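Local coordinates for uncharacterized protein (Bacillus cereus, PDB 4QVU) that is of unknown function but has a zinc-binding HIT-like fold and may have UDP-glucose:hexose-1-phosphate uridylyltransferase activity, at residues 102-106 and 131-135; 61-67 and 121-127; 188-192 and 247-252. One frame throughout, in Å; residues are numbered along the deposited sequence.

Contact 1 of 3, residues 102-106 and 131-135; sequences FTSVI and YVNYL. With NA (sodium ion), chain D.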
loop_
_atom_site.group_PDB
_atom_site.type_symbol
_atom_site.label_atom_id
_atom_site.label_comp_id
_atom_site.label_asym_id
_atom_site.label_seq_id
_atom_site.Cartn_x
_atom_site.Cartn_y
_atom_site.Cartn_z
ATOM N N PHE A 102 -5.016 -9.676 31.724
ATOM C CA PHE A 102 -4.712 -9.511 30.299
ATOM C C PHE A 102 -5.221 -8.194 29.725
ATOM O O PHE A 102 -6.349 -7.773 30.012
ATOM C CB PHE A 102 -5.310 -10.653 29.457
ATOM C CG PHE A 102 -4.981 -12.044 29.930
ATOM C CD1 PHE A 102 -3.681 -12.531 29.862
ATOM C CD2 PHE A 102 -5.977 -12.883 30.411
ATOM C CE1 PHE A 102 -3.380 -13.821 30.298
ATOM C CE2 PHE A 102 -5.675 -14.175 30.842
ATOM C CZ PHE A 102 -4.380 -14.634 30.788
ATOM N N THR A 103 -4.383 -7.581 28.859
ATOM C CA THR A 103 -4.683 -6.369 28.097
ATOM C C THR A 103 -5.669 -6.756 26.989
ATOM O O THR A 103 -6.641 -6.039 26.746
ATOM C CB THR A 103 -3.386 -5.738 27.562
ATOM O OG1 THR A 103 -2.517 -5.450 28.660
ATOM C CG2 THR A 103 -3.640 -4.462 26.757
ATOM N N SER A 104 -5.421 -7.911 26.339
ATOM C CA SER A 104 -6.267 -8.473 25.285
ATOM C C SER A 104 -6.053 -9.987 25.171
ATOM O O SER A 104 -5.048 -10.517 25.652
ATOM C CB SER A 104 -6.003 -7.798 23.938
ATOM O OG SER A 104 -4.795 -8.240 23.343
ATOM N N VAL A 105 -7.013 -10.673 24.539
ATOM C CA VAL A 105 -7.002 -12.116 24.313
ATOM C C VAL A 105 -7.314 -12.368 22.826
ATOM O O VAL A 105 -8.302 -11.855 22.299
ATOM C CB VAL A 105 -7.987 -12.855 25.265
ATOM C CG1 VAL A 105 -8.155 -14.314 24.874
ATOM C CG2 VAL A 105 -7.543 -12.741 26.718
ATOM N N ILE A 106 -6.454 -13.149 22.163
ATOM C CA ILE A 106 -6.580 -13.516 20.757
ATOM C C ILE A 106 -7.218 -14.893 20.626
ATOM O O ILE A 106 -6.851 -15.816 21.356
ATOM C CB ILE A 106 -5.182 -13.488 20.077
ATOM C CG1 ILE A 106 -4.731 -12.044 19.785
ATOM C CG2 ILE A 106 -5.160 -14.337 18.803
ATOM C CD1 ILE A 106 -3.341 -11.921 19.149
ATOM N N TYR A 131 0.507 -7.692 28.110
ATOM C CA TYR A 131 0.823 -6.300 27.773
ATOM C C TYR A 131 0.509 -5.918 26.316
ATOM O O TYR A 131 0.742 -4.765 25.949
ATOM C CB TYR A 131 2.324 -6.022 28.031
ATOM C CG TYR A 131 2.789 -6.376 29.428
ATOM C CD1 TYR A 131 2.276 -5.718 30.544
ATOM C CD2 TYR A 131 3.773 -7.339 29.633
ATOM C CE1 TYR A 131 2.696 -6.043 31.833
ATOM C CE2 TYR A 131 4.211 -7.663 30.917
ATOM C CZ TYR A 131 3.672 -7.010 32.016
ATOM O OH TYR A 131 4.096 -7.315 33.288
ATOM N N VAL A 132 -0.015 -6.844 25.496
ATOM C CA VAL A 132 -0.285 -6.524 24.094
ATOM C C VAL A 132 -1.797 -6.443 23.847
ATOM O O VAL A 132 -2.553 -7.305 24.299
ATOM C CB VAL A 132 0.392 -7.539 23.120
ATOM C CG1 VAL A 132 0.137 -7.172 21.660
ATOM C CG2 VAL A 132 1.897 -7.629 23.374
ATOM N N ASN A 133 -2.214 -5.386 23.126
ATOM C CA ASN A 133 -3.579 -5.165 22.652
ATOM C C ASN A 133 -3.584 -5.512 21.160
ATOM O O ASN A 133 -2.964 -4.795 20.370
ATOM C CB ASN A 133 -4.044 -3.730 22.942
ATOM C CG ASN A 133 -5.503 -3.479 22.653
ATOM O OD1 ASN A 133 -6.139 -4.115 21.798
ATOM N ND2 ASN A 133 -6.073 -2.534 23.369
ATOM N N TYR A 134 -4.238 -6.622 20.774
ATOM C CA TYR A 134 -4.215 -7.119 19.395
ATOM C C TYR A 134 -4.859 -6.151 18.381
ATOM O O TYR A 134 -4.622 -6.310 17.187
ATOM C CB TYR A 134 -4.891 -8.491 19.271
ATOM C CG TYR A 134 -6.390 -8.506 19.470
ATOM C CD1 TYR A 134 -7.256 -8.291 18.402
ATOM C CD2 TYR A 134 -6.945 -8.838 20.702
ATOM C CE1 TYR A 134 -8.638 -8.328 18.574
ATOM C CE2 TYR A 134 -8.328 -8.889 20.882
ATOM C CZ TYR A 134 -9.170 -8.637 19.813
ATOM O OH TYR A 134 -10.531 -8.690 19.972
ATOM N N LEU A 135 -5.650 -5.172 18.837
ATOM C CA LEU A 135 -6.298 -4.209 17.949
ATOM C C LEU A 135 -5.360 -3.066 17.556
ATOM O O LEU A 135 -5.604 -2.405 16.537
ATOM C CB LEU A 135 -7.553 -3.626 18.608
ATOM C CG LEU A 135 -8.773 -4.539 18.735
ATOM C CD1 LEU A 135 -9.845 -3.869 19.553
ATOM C CD2 LEU A 135 -9.322 -4.937 17.363
HETATM NA NA NA D . -6.806 -0.496 15.887
HETATM O O HOH W 1 -9.270 -0.323 15.181
#
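Residues 131-135 have no regular secondary structure and run past the start of strand 104-111, with residues 103-106 and 131-134 directed 41° apart end to end; the CA atoms of Ser104 and Asn133 come within 5.0 Å. Thr103 and Ser104 both face Met129 in a classic beta bulge, and both point their CA-CB bonds at the loop. Ser104 OG donates to Val132 O at 2.6 Å and accepts from Tyr134 N at 3.1 Å, tying two loop residues to one strand side chain. Asn133 OD1 accepts from Leu135 N at 3.2 Å, an Asx turn. The sodium ion, 2.4 Å from Leu135 O, is also bound by Val138 O and by Asp136 O of a third subunit, so it bridges subunits. Tyr134 packs its CB on Ile106 CG1 at 3.6 Å, while its hydroxyl is hydrogen-bonded to Tyr210 N. Around this, Tyr134 also touches Met129 of strand 123-129, Trp93 of helix 79-97 and Tyr209 of strand 203-211, and its ring meets that of Tyr232 of a second subunit.

Contact 2 of 3, residues 61-67 and 121-127; sequences QTVLIET and HAHMQII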
loop_
_atom_site.group_PDB
_atom_site.type_symbol
_atom_site.label_atom_id
_atom_site.label_comp_id
_atom_site.label_asym_id
_atom_site.label_seq_id
_atom_site.Cartn_x
_atom_site.Cartn_y
_atom_site.Cartn_z
ATOM N N GLN A 61 -0.852 -19.218 26.861
ATOM C CA GLN A 61 -1.158 -19.917 25.612
ATOM C C GLN A 61 -2.017 -21.141 25.861
ATOM O O GLN A 61 -1.743 -21.924 26.779
ATOM C CB GLN A 61 0.135 -20.323 24.891
ATOM C CG GLN A 61 0.974 -19.132 24.425
ATOM C CD GLN A 61 2.306 -19.560 23.880
ATOM O OE1 GLN A 61 3.345 -19.315 24.491
ATOM N NE2 GLN A 61 2.309 -20.230 22.735
ATOM N N THR A 62 -3.087 -21.282 25.059
ATOM C CA THR A 62 -4.016 -22.407 25.174
ATOM C C THR A 62 -4.336 -22.970 23.786
ATOM O O THR A 62 -4.199 -22.265 22.786
ATOM C CB THR A 62 -5.313 -22.012 25.915
ATOM O OG1 THR A 62 -6.169 -21.278 25.051
ATOM C CG2 THR A 62 -5.071 -21.253 27.213
ATOM N N VAL A 63 -4.760 -24.238 23.738
ATOM C CA VAL A 63 -5.117 -24.951 22.509
ATOM C C VAL A 63 -6.574 -25.449 22.636
ATOM O O VAL A 63 -6.963 -25.962 23.691
ATOM C CB VAL A 63 -4.117 -26.111 22.220
ATOM C CG1 VAL A 63 -4.560 -26.954 21.028
ATOM C CG2 VAL A 63 -2.705 -25.578 21.992
ATOM N N LEU A 64 -7.359 -25.313 21.554
ATOM C CA LEU A 64 -8.750 -25.744 21.533
ATOM C C LEU A 64 -8.945 -26.855 20.483
ATOM O O LEU A 64 -9.017 -26.571 19.289
ATOM C CB LEU A 64 -9.655 -24.528 21.247
ATOM C CG LEU A 64 -11.119 -24.637 21.677
ATOM C CD1 LEU A 64 -11.676 -23.280 22.066
ATOM C CD2 LEU A 64 -11.974 -25.278 20.595
ATOM N N ILE A 65 -9.034 -28.115 20.939
ATOM C CA ILE A 65 -9.254 -29.288 20.079
ATOM C C ILE A 65 -10.745 -29.300 19.711
ATOM O O ILE A 65 -11.594 -29.265 20.595
ATOM C CB ILE A 65 -8.761 -30.609 20.756
ATOM C CG1 ILE A 65 -7.222 -30.662 20.834
ATOM C CG2 ILE A 65 -9.268 -31.854 20.043
ATOM C CD1 ILE A 65 -6.592 -29.916 21.969
ATOM N N GLU A 66 -11.042 -29.305 18.406
ATOM C CA GLU A 66 -12.382 -29.197 17.823
ATOM C C GLU A 66 -13.148 -30.522 17.721
ATOM O O GLU A 66 -14.370 -30.486 17.580
ATOM C CB GLU A 66 -12.274 -28.625 16.402
ATOM C CG GLU A 66 -11.449 -27.356 16.266
ATOM C CD GLU A 66 -11.180 -26.874 14.852
ATOM O OE1 GLU A 66 -11.803 -27.388 13.893
ATOM O OE2 GLU A 66 -10.344 -25.956 14.709
ATOM N N THR A 67 -12.445 -31.672 17.688
ATOM C CA THR A 67 -13.074 -32.999 17.538
ATOM C C THR A 67 -12.120 -34.094 18.050
ATOM O O THR A 67 -10.924 -33.849 18.173
ATOM C CB THR A 67 -13.511 -33.261 16.055
ATOM O OG1 THR A 67 -13.955 -34.613 15.895
ATOM C CG2 THR A 67 -12.419 -32.936 15.024
ATOM N N HIS A 121 -4.008 -32.462 13.968
ATOM C CA HIS A 121 -5.372 -32.505 14.506
ATOM C C HIS A 121 -6.067 -31.155 14.276
ATOM O O HIS A 121 -5.379 -30.132 14.214
ATOM C CB HIS A 121 -5.310 -32.838 16.008
ATOM C CG HIS A 121 -6.515 -33.543 16.544
ATOM N ND1 HIS A 121 -6.461 -34.879 16.915
ATOM C CD2 HIS A 121 -7.767 -33.080 16.762
ATOM C CE1 HIS A 121 -7.675 -35.180 17.348
ATOM N NE2 HIS A 121 -8.494 -34.133 17.271
ATOM N N ALA A 122 -7.412 -31.147 14.128
ATOM C CA ALA A 122 -8.195 -29.921 13.910
ATOM C C ALA A 122 -8.289 -29.131 15.209
ATOM O O ALA A 122 -8.942 -29.576 16.158
ATOM C CB ALA A 122 -9.580 -30.263 13.381
ATOM N N HIS A 123 -7.586 -27.992 15.281
ATOM C CA HIS A 123 -7.554 -27.197 16.505
ATOM C C HIS A 123 -7.527 -25.680 16.242
ATOM O O HIS A 123 -7.196 -25.231 15.139
ATOM C CB HIS A 123 -6.315 -27.583 17.337
ATOM C CG HIS A 123 -5.026 -27.197 16.690
ATOM N ND1 HIS A 123 -4.490 -27.939 15.656
ATOM C CD2 HIS A 123 -4.228 -26.130 16.923
ATOM C CE1 HIS A 123 -3.390 -27.302 15.288
ATOM N NE2 HIS A 123 -3.190 -26.208 16.023
HETATM N N MSE A 124 -7.875 -24.908 17.292
HETATM C CA MSE A 124 -7.838 -23.445 17.355
HETATM C C MSE A 124 -6.943 -23.029 18.510
HETATM O O MSE A 124 -6.497 -23.886 19.281
HETATM C CB MSE A 124 -9.231 -22.822 17.500
HETATM C CG MSE A 124 -10.172 -23.113 16.346
HETATM SE SE MSE A 124 -11.853 -22.157 16.519
HETATM C CE MSE A 124 -11.250 -20.461 15.917
ATOM N N GLN A 125 -6.686 -21.722 18.648
ATOM C CA GLN A 125 -5.849 -21.223 19.727
ATOM C C GLN A 125 -6.415 -19.969 20.355
ATOM O O GLN A 125 -6.916 -19.082 19.661
ATOM C CB GLN A 125 -4.431 -20.929 19.230
ATOM C CG GLN A 125 -3.597 -22.165 18.927
ATOM C CD GLN A 125 -2.265 -21.802 18.351
ATOM O OE1 GLN A 125 -1.970 -22.125 17.201
ATOM N NE2 GLN A 125 -1.445 -21.081 19.113
ATOM N N ILE A 126 -6.304 -19.904 21.688
ATOM C CA ILE A 126 -6.665 -18.768 22.528
ATOM C C ILE A 126 -5.383 -18.375 23.282
ATOM O O ILE A 126 -4.824 -19.200 24.021
ATOM C CB ILE A 126 -7.886 -19.028 23.459
ATOM C CG1 ILE A 126 -9.170 -19.275 22.635
ATOM C CG2 ILE A 126 -8.079 -17.857 24.420
ATOM C CD1 ILE A 126 -10.409 -19.888 23.404
ATOM N N ILE A 127 -4.887 -17.148 23.032
ATOM C CA ILE A 127 -3.680 -16.621 23.653
ATOM C C ILE A 127 -4.031 -15.346 24.415
ATOM O O ILE A 127 -4.448 -14.351 23.814
ATOM C CB ILE A 127 -2.549 -16.371 22.609
ATOM C CG1 ILE A 127 -2.275 -17.631 21.756
ATOM C CG2 ILE A 127 -1.265 -15.857 23.305
ATOM C CD1 ILE A 127 -1.463 -17.400 20.553
#
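This is an antiparallel strand pairing inside the main sheet of the HIT-like fold, where strand 59-65 lies beside strand 123-129. The short axes approach to 4.5 Å at 152°. Leu64 and Met124 form a hydrogen-bonded pair, N to O 2.8 Å both ways; the bond from Ile126 N to Thr62 O is weak at 3.3 Å, but Ile126 O accepts from both Thr62 N (2.9 Å) and Thr62 OG1 (2.7 Å). Leu64, selenomethionine Met124 and Ile126 share a face; Leu64 and Met124 pack on helix 79-97. Val63, Ile65, His123 and Gln125 lie on the other. Beyond the strands, Glu66 N bonds to Ala122 O at 3.1 Å and His121 NE2 to Thr67 O at 2.6 Å. Within 121-127, His123 ND1 donates to His121 O at 2.8 Å. Residues 121-125 match the His-X-His-X-Gln pattern of galactose-1-phosphate uridylyltransferases. Each imidazole has an orienting bond; that of His123 is as in those enzymes, though activity here is unproven and the zinc lies elsewhere, on His153, Cys178 and Glu181.

Contact 3 of 3, residues 188-192 and 247-252; sequences QTVRY and QLAAYF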
loop_
_atom_site.group_PDB
_atom_site.type_symbol
_atom_site.label_atom_id
_atom_site.label_comp_id
_atom_site.label_asym_id
_atom_site.label_seq_id
_atom_site.Cartn_x
_atom_site.Cartn_y
_atom_site.Cartn_z
ATOM N N GLN A 188 -19.177 -21.881 5.225
ATOM C CA GLN A 188 -19.347 -21.734 3.771
ATOM C C GLN A 188 -18.136 -21.058 3.133
ATOM O O GLN A 188 -17.670 -21.537 2.099
ATOM C CB GLN A 188 -20.628 -20.958 3.412
ATOM C CG GLN A 188 -21.931 -21.687 3.771
ATOM C CD GLN A 188 -21.981 -23.103 3.232
ATOM O OE1 GLN A 188 -21.724 -24.074 3.956
ATOM N NE2 GLN A 188 -22.256 -23.247 1.938
ATOM N N THR A 189 -17.598 -19.993 3.761
ATOM C CA THR A 189 -16.433 -19.291 3.234
ATOM C C THR A 189 -15.242 -20.253 3.224
ATOM O O THR A 189 -14.533 -20.288 2.226
ATOM C CB THR A 189 -16.136 -17.996 4.016
ATOM O OG1 THR A 189 -17.325 -17.193 4.110
ATOM C CG2 THR A 189 -15.014 -17.175 3.378
ATOM N N VAL A 190 -15.058 -21.063 4.285
ATOM C CA VAL A 190 -13.979 -22.064 4.380
ATOM C C VAL A 190 -14.157 -23.106 3.255
ATOM O O VAL A 190 -13.195 -23.379 2.530
ATOM C CB VAL A 190 -13.928 -22.725 5.791
ATOM C CG1 VAL A 190 -13.184 -24.064 5.782
ATOM C CG2 VAL A 190 -13.318 -21.770 6.814
ATOM N N ARG A 191 -15.390 -23.637 3.086
ATOM C CA ARG A 191 -15.742 -24.613 2.048
ATOM C C ARG A 191 -15.374 -24.082 0.664
ATOM O O ARG A 191 -14.810 -24.835 -0.129
ATOM C CB ARG A 191 -17.231 -24.980 2.100
ATOM C CG ARG A 191 -17.544 -26.006 3.169
ATOM C CD ARG A 191 -19.028 -26.189 3.391
ATOM N NE ARG A 191 -19.284 -27.351 4.244
ATOM C CZ ARG A 191 -20.445 -27.619 4.830
ATOM N NH1 ARG A 191 -21.470 -26.785 4.704
ATOM N NH2 ARG A 191 -20.583 -28.706 5.577
ATOM N N TYR A 192 -15.644 -22.787 0.398
ATOM C CA TYR A 192 -15.311 -22.134 -0.868
ATOM C C TYR A 192 -13.794 -22.079 -1.066
ATOM O O TYR A 192 -13.328 -22.374 -2.166
ATOM C CB TYR A 192 -15.917 -20.715 -0.939
ATOM C CG TYR A 192 -15.309 -19.834 -2.011
ATOM C CD1 TYR A 192 -15.619 -20.021 -3.357
ATOM C CD2 TYR A 192 -14.416 -18.817 -1.683
ATOM C CE1 TYR A 192 -15.048 -19.224 -4.347
ATOM C CE2 TYR A 192 -13.835 -18.019 -2.664
ATOM C CZ TYR A 192 -14.153 -18.227 -3.994
ATOM O OH TYR A 192 -13.569 -17.439 -4.952
ATOM N N GLN A 247 -18.206 -15.721 -7.430
ATOM C CA GLN A 247 -18.102 -17.157 -7.183
ATOM C C GLN A 247 -18.293 -17.501 -5.692
ATOM O O GLN A 247 -18.813 -18.588 -5.425
ATOM C CB GLN A 247 -16.812 -17.788 -7.724
ATOM C CG GLN A 247 -15.496 -17.162 -7.354
ATOM C CD GLN A 247 -14.367 -17.947 -7.983
ATOM O OE1 GLN A 247 -13.575 -18.599 -7.292
ATOM N NE2 GLN A 247 -14.303 -17.958 -9.310
ATOM N N LEU A 248 -17.984 -16.588 -4.745
ATOM C CA LEU A 248 -18.262 -16.862 -3.327
ATOM C C LEU A 248 -19.776 -16.739 -3.058
ATOM O O LEU A 248 -20.302 -17.510 -2.257
ATOM C CB LEU A 248 -17.459 -15.948 -2.373
ATOM C CG LEU A 248 -17.790 -16.015 -0.860
ATOM C CD1 LEU A 248 -17.581 -17.406 -0.282
ATOM C CD2 LEU A 248 -16.988 -15.017 -0.095
ATOM N N ALA A 249 -20.475 -15.806 -3.750
ATOM C CA ALA A 249 -21.920 -15.586 -3.596
ATOM C C ALA A 249 -22.738 -16.835 -3.992
ATOM O O ALA A 249 -23.839 -17.031 -3.479
ATOM C CB ALA A 249 -22.356 -14.396 -4.429
ATOM N N ALA A 250 -22.178 -17.693 -4.869
ATOM C CA ALA A 250 -22.778 -18.943 -5.341
ATOM C C ALA A 250 -22.855 -19.997 -4.220
ATOM O O ALA A 250 -23.514 -21.016 -4.409
ATOM C CB ALA A 250 -21.979 -19.488 -6.513
ATOM N N TYR A 251 -22.197 -19.752 -3.059
ATOM C CA TYR A 251 -22.214 -20.631 -1.878
ATOM C C TYR A 251 -23.325 -20.222 -0.884
ATOM O O TYR A 251 -23.563 -20.924 0.109
ATOM C CB TYR A 251 -20.848 -20.616 -1.174
ATOM C CG TYR A 251 -19.874 -21.612 -1.755
ATOM C CD1 TYR A 251 -19.262 -21.382 -2.985
ATOM C CD2 TYR A 251 -19.555 -22.782 -1.075
ATOM C CE1 TYR A 251 -18.387 -22.311 -3.538
ATOM C CE2 TYR A 251 -18.678 -23.718 -1.617
ATOM C CZ TYR A 251 -18.096 -23.478 -2.851
ATOM O OH TYR A 251 -17.223 -24.389 -3.389
ATOM N N PHE A 252 -24.012 -19.103 -1.167
ATOM C CA PHE A 252 -25.096 -18.575 -0.341
ATOM C C PHE A 252 -26.385 -18.483 -1.180
ATOM O O PHE A 252 -27.366 -17.861 -0.755
ATOM C CB PHE A 252 -24.697 -17.212 0.259
ATOM C CG PHE A 252 -23.474 -17.280 1.151
ATOM C CD1 PHE A 252 -22.194 -17.131 0.622
ATOM C CD2 PHE A 252 -23.601 -17.508 2.518
ATOM C CE1 PHE A 252 -21.066 -17.239 1.436
ATOM C CE2 PHE A 252 -22.472 -17.589 3.338
ATOM C CZ PHE A 252 -21.212 -17.455 2.791
#
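Starting at Gln247, the C-terminal part of the chain passes one side of helix 179-195 and meets it largely through aromatic side chains. Gln247 reaches across with its amide: OE1 accepts a short hydrogen bond of 2.6 Å from Tyr192 OH. Leu248 lies over the ring of that same tyrosine, its CB 4.2 Å from the Tyr192 ring centroid and almost on the ring normal, a CH-pi contact; its CD1 comes within 3.7 Å of Tyr192 CD2. Leu248 and Tyr192 also both touch Phe169 of strand 169-173. A type I turn from Ala249 to Phe252, with Phe252 N bonded to Ala249 O at 3.1 Å, then swings the chain round so that Tyr251 points back at the helix. The edge of the Tyr192 ring meets the Tyr251 face in an offset edge-to-face pair, centroids 5.6 Å apart and planes at 76°, and Tyr192 CB sits over the Tyr251 ring, 3.8 Å from its centroid. The Tyr251 hydroxyl bonds to Asp196, and Tyr251 O accepts from Gln188 NE2 at 3.2 Å. Gln188 OE1 in turn takes a bond of 2.8 Å from Arg191 NH1, so this amide has a partner at each end. Phe252 closes the segment, with CZ 3.6 Å from Gln188 CB and its ring meeting that of Tyr185. Leu248 and Phe252 also touch Leu156 of strand 154-159, in the C-terminal half of the sheet. An apolar, aromatic interior and two side-chain hydrogen bonds, one near each end, thus join residues 247-252 to helix 179-195.

Contacts 1 and 2 are neighbours in one sheet, with centres 18 Å apart: strands 104-111 and 123-129 lie side by side, and Ile106 N is 2.9 Å from Ile127 O, a probable hydrogen bond, while Val105 CG1 packs on Ile126 CG2 at 3.6 Å. Their segments alternate along the chain. Contact 3 lies across the chain's centre, in the C-terminal half, its centre 31 Å from that of contact 1 and 25 Å from that of contact 2, and touches neither. Leu135 of contact 1 gives its O to a sodium ion, whereas the side chain of Phe252 in contact 3 is about 13 Å from the zinc ion held by His153, Cys178 and Glu181.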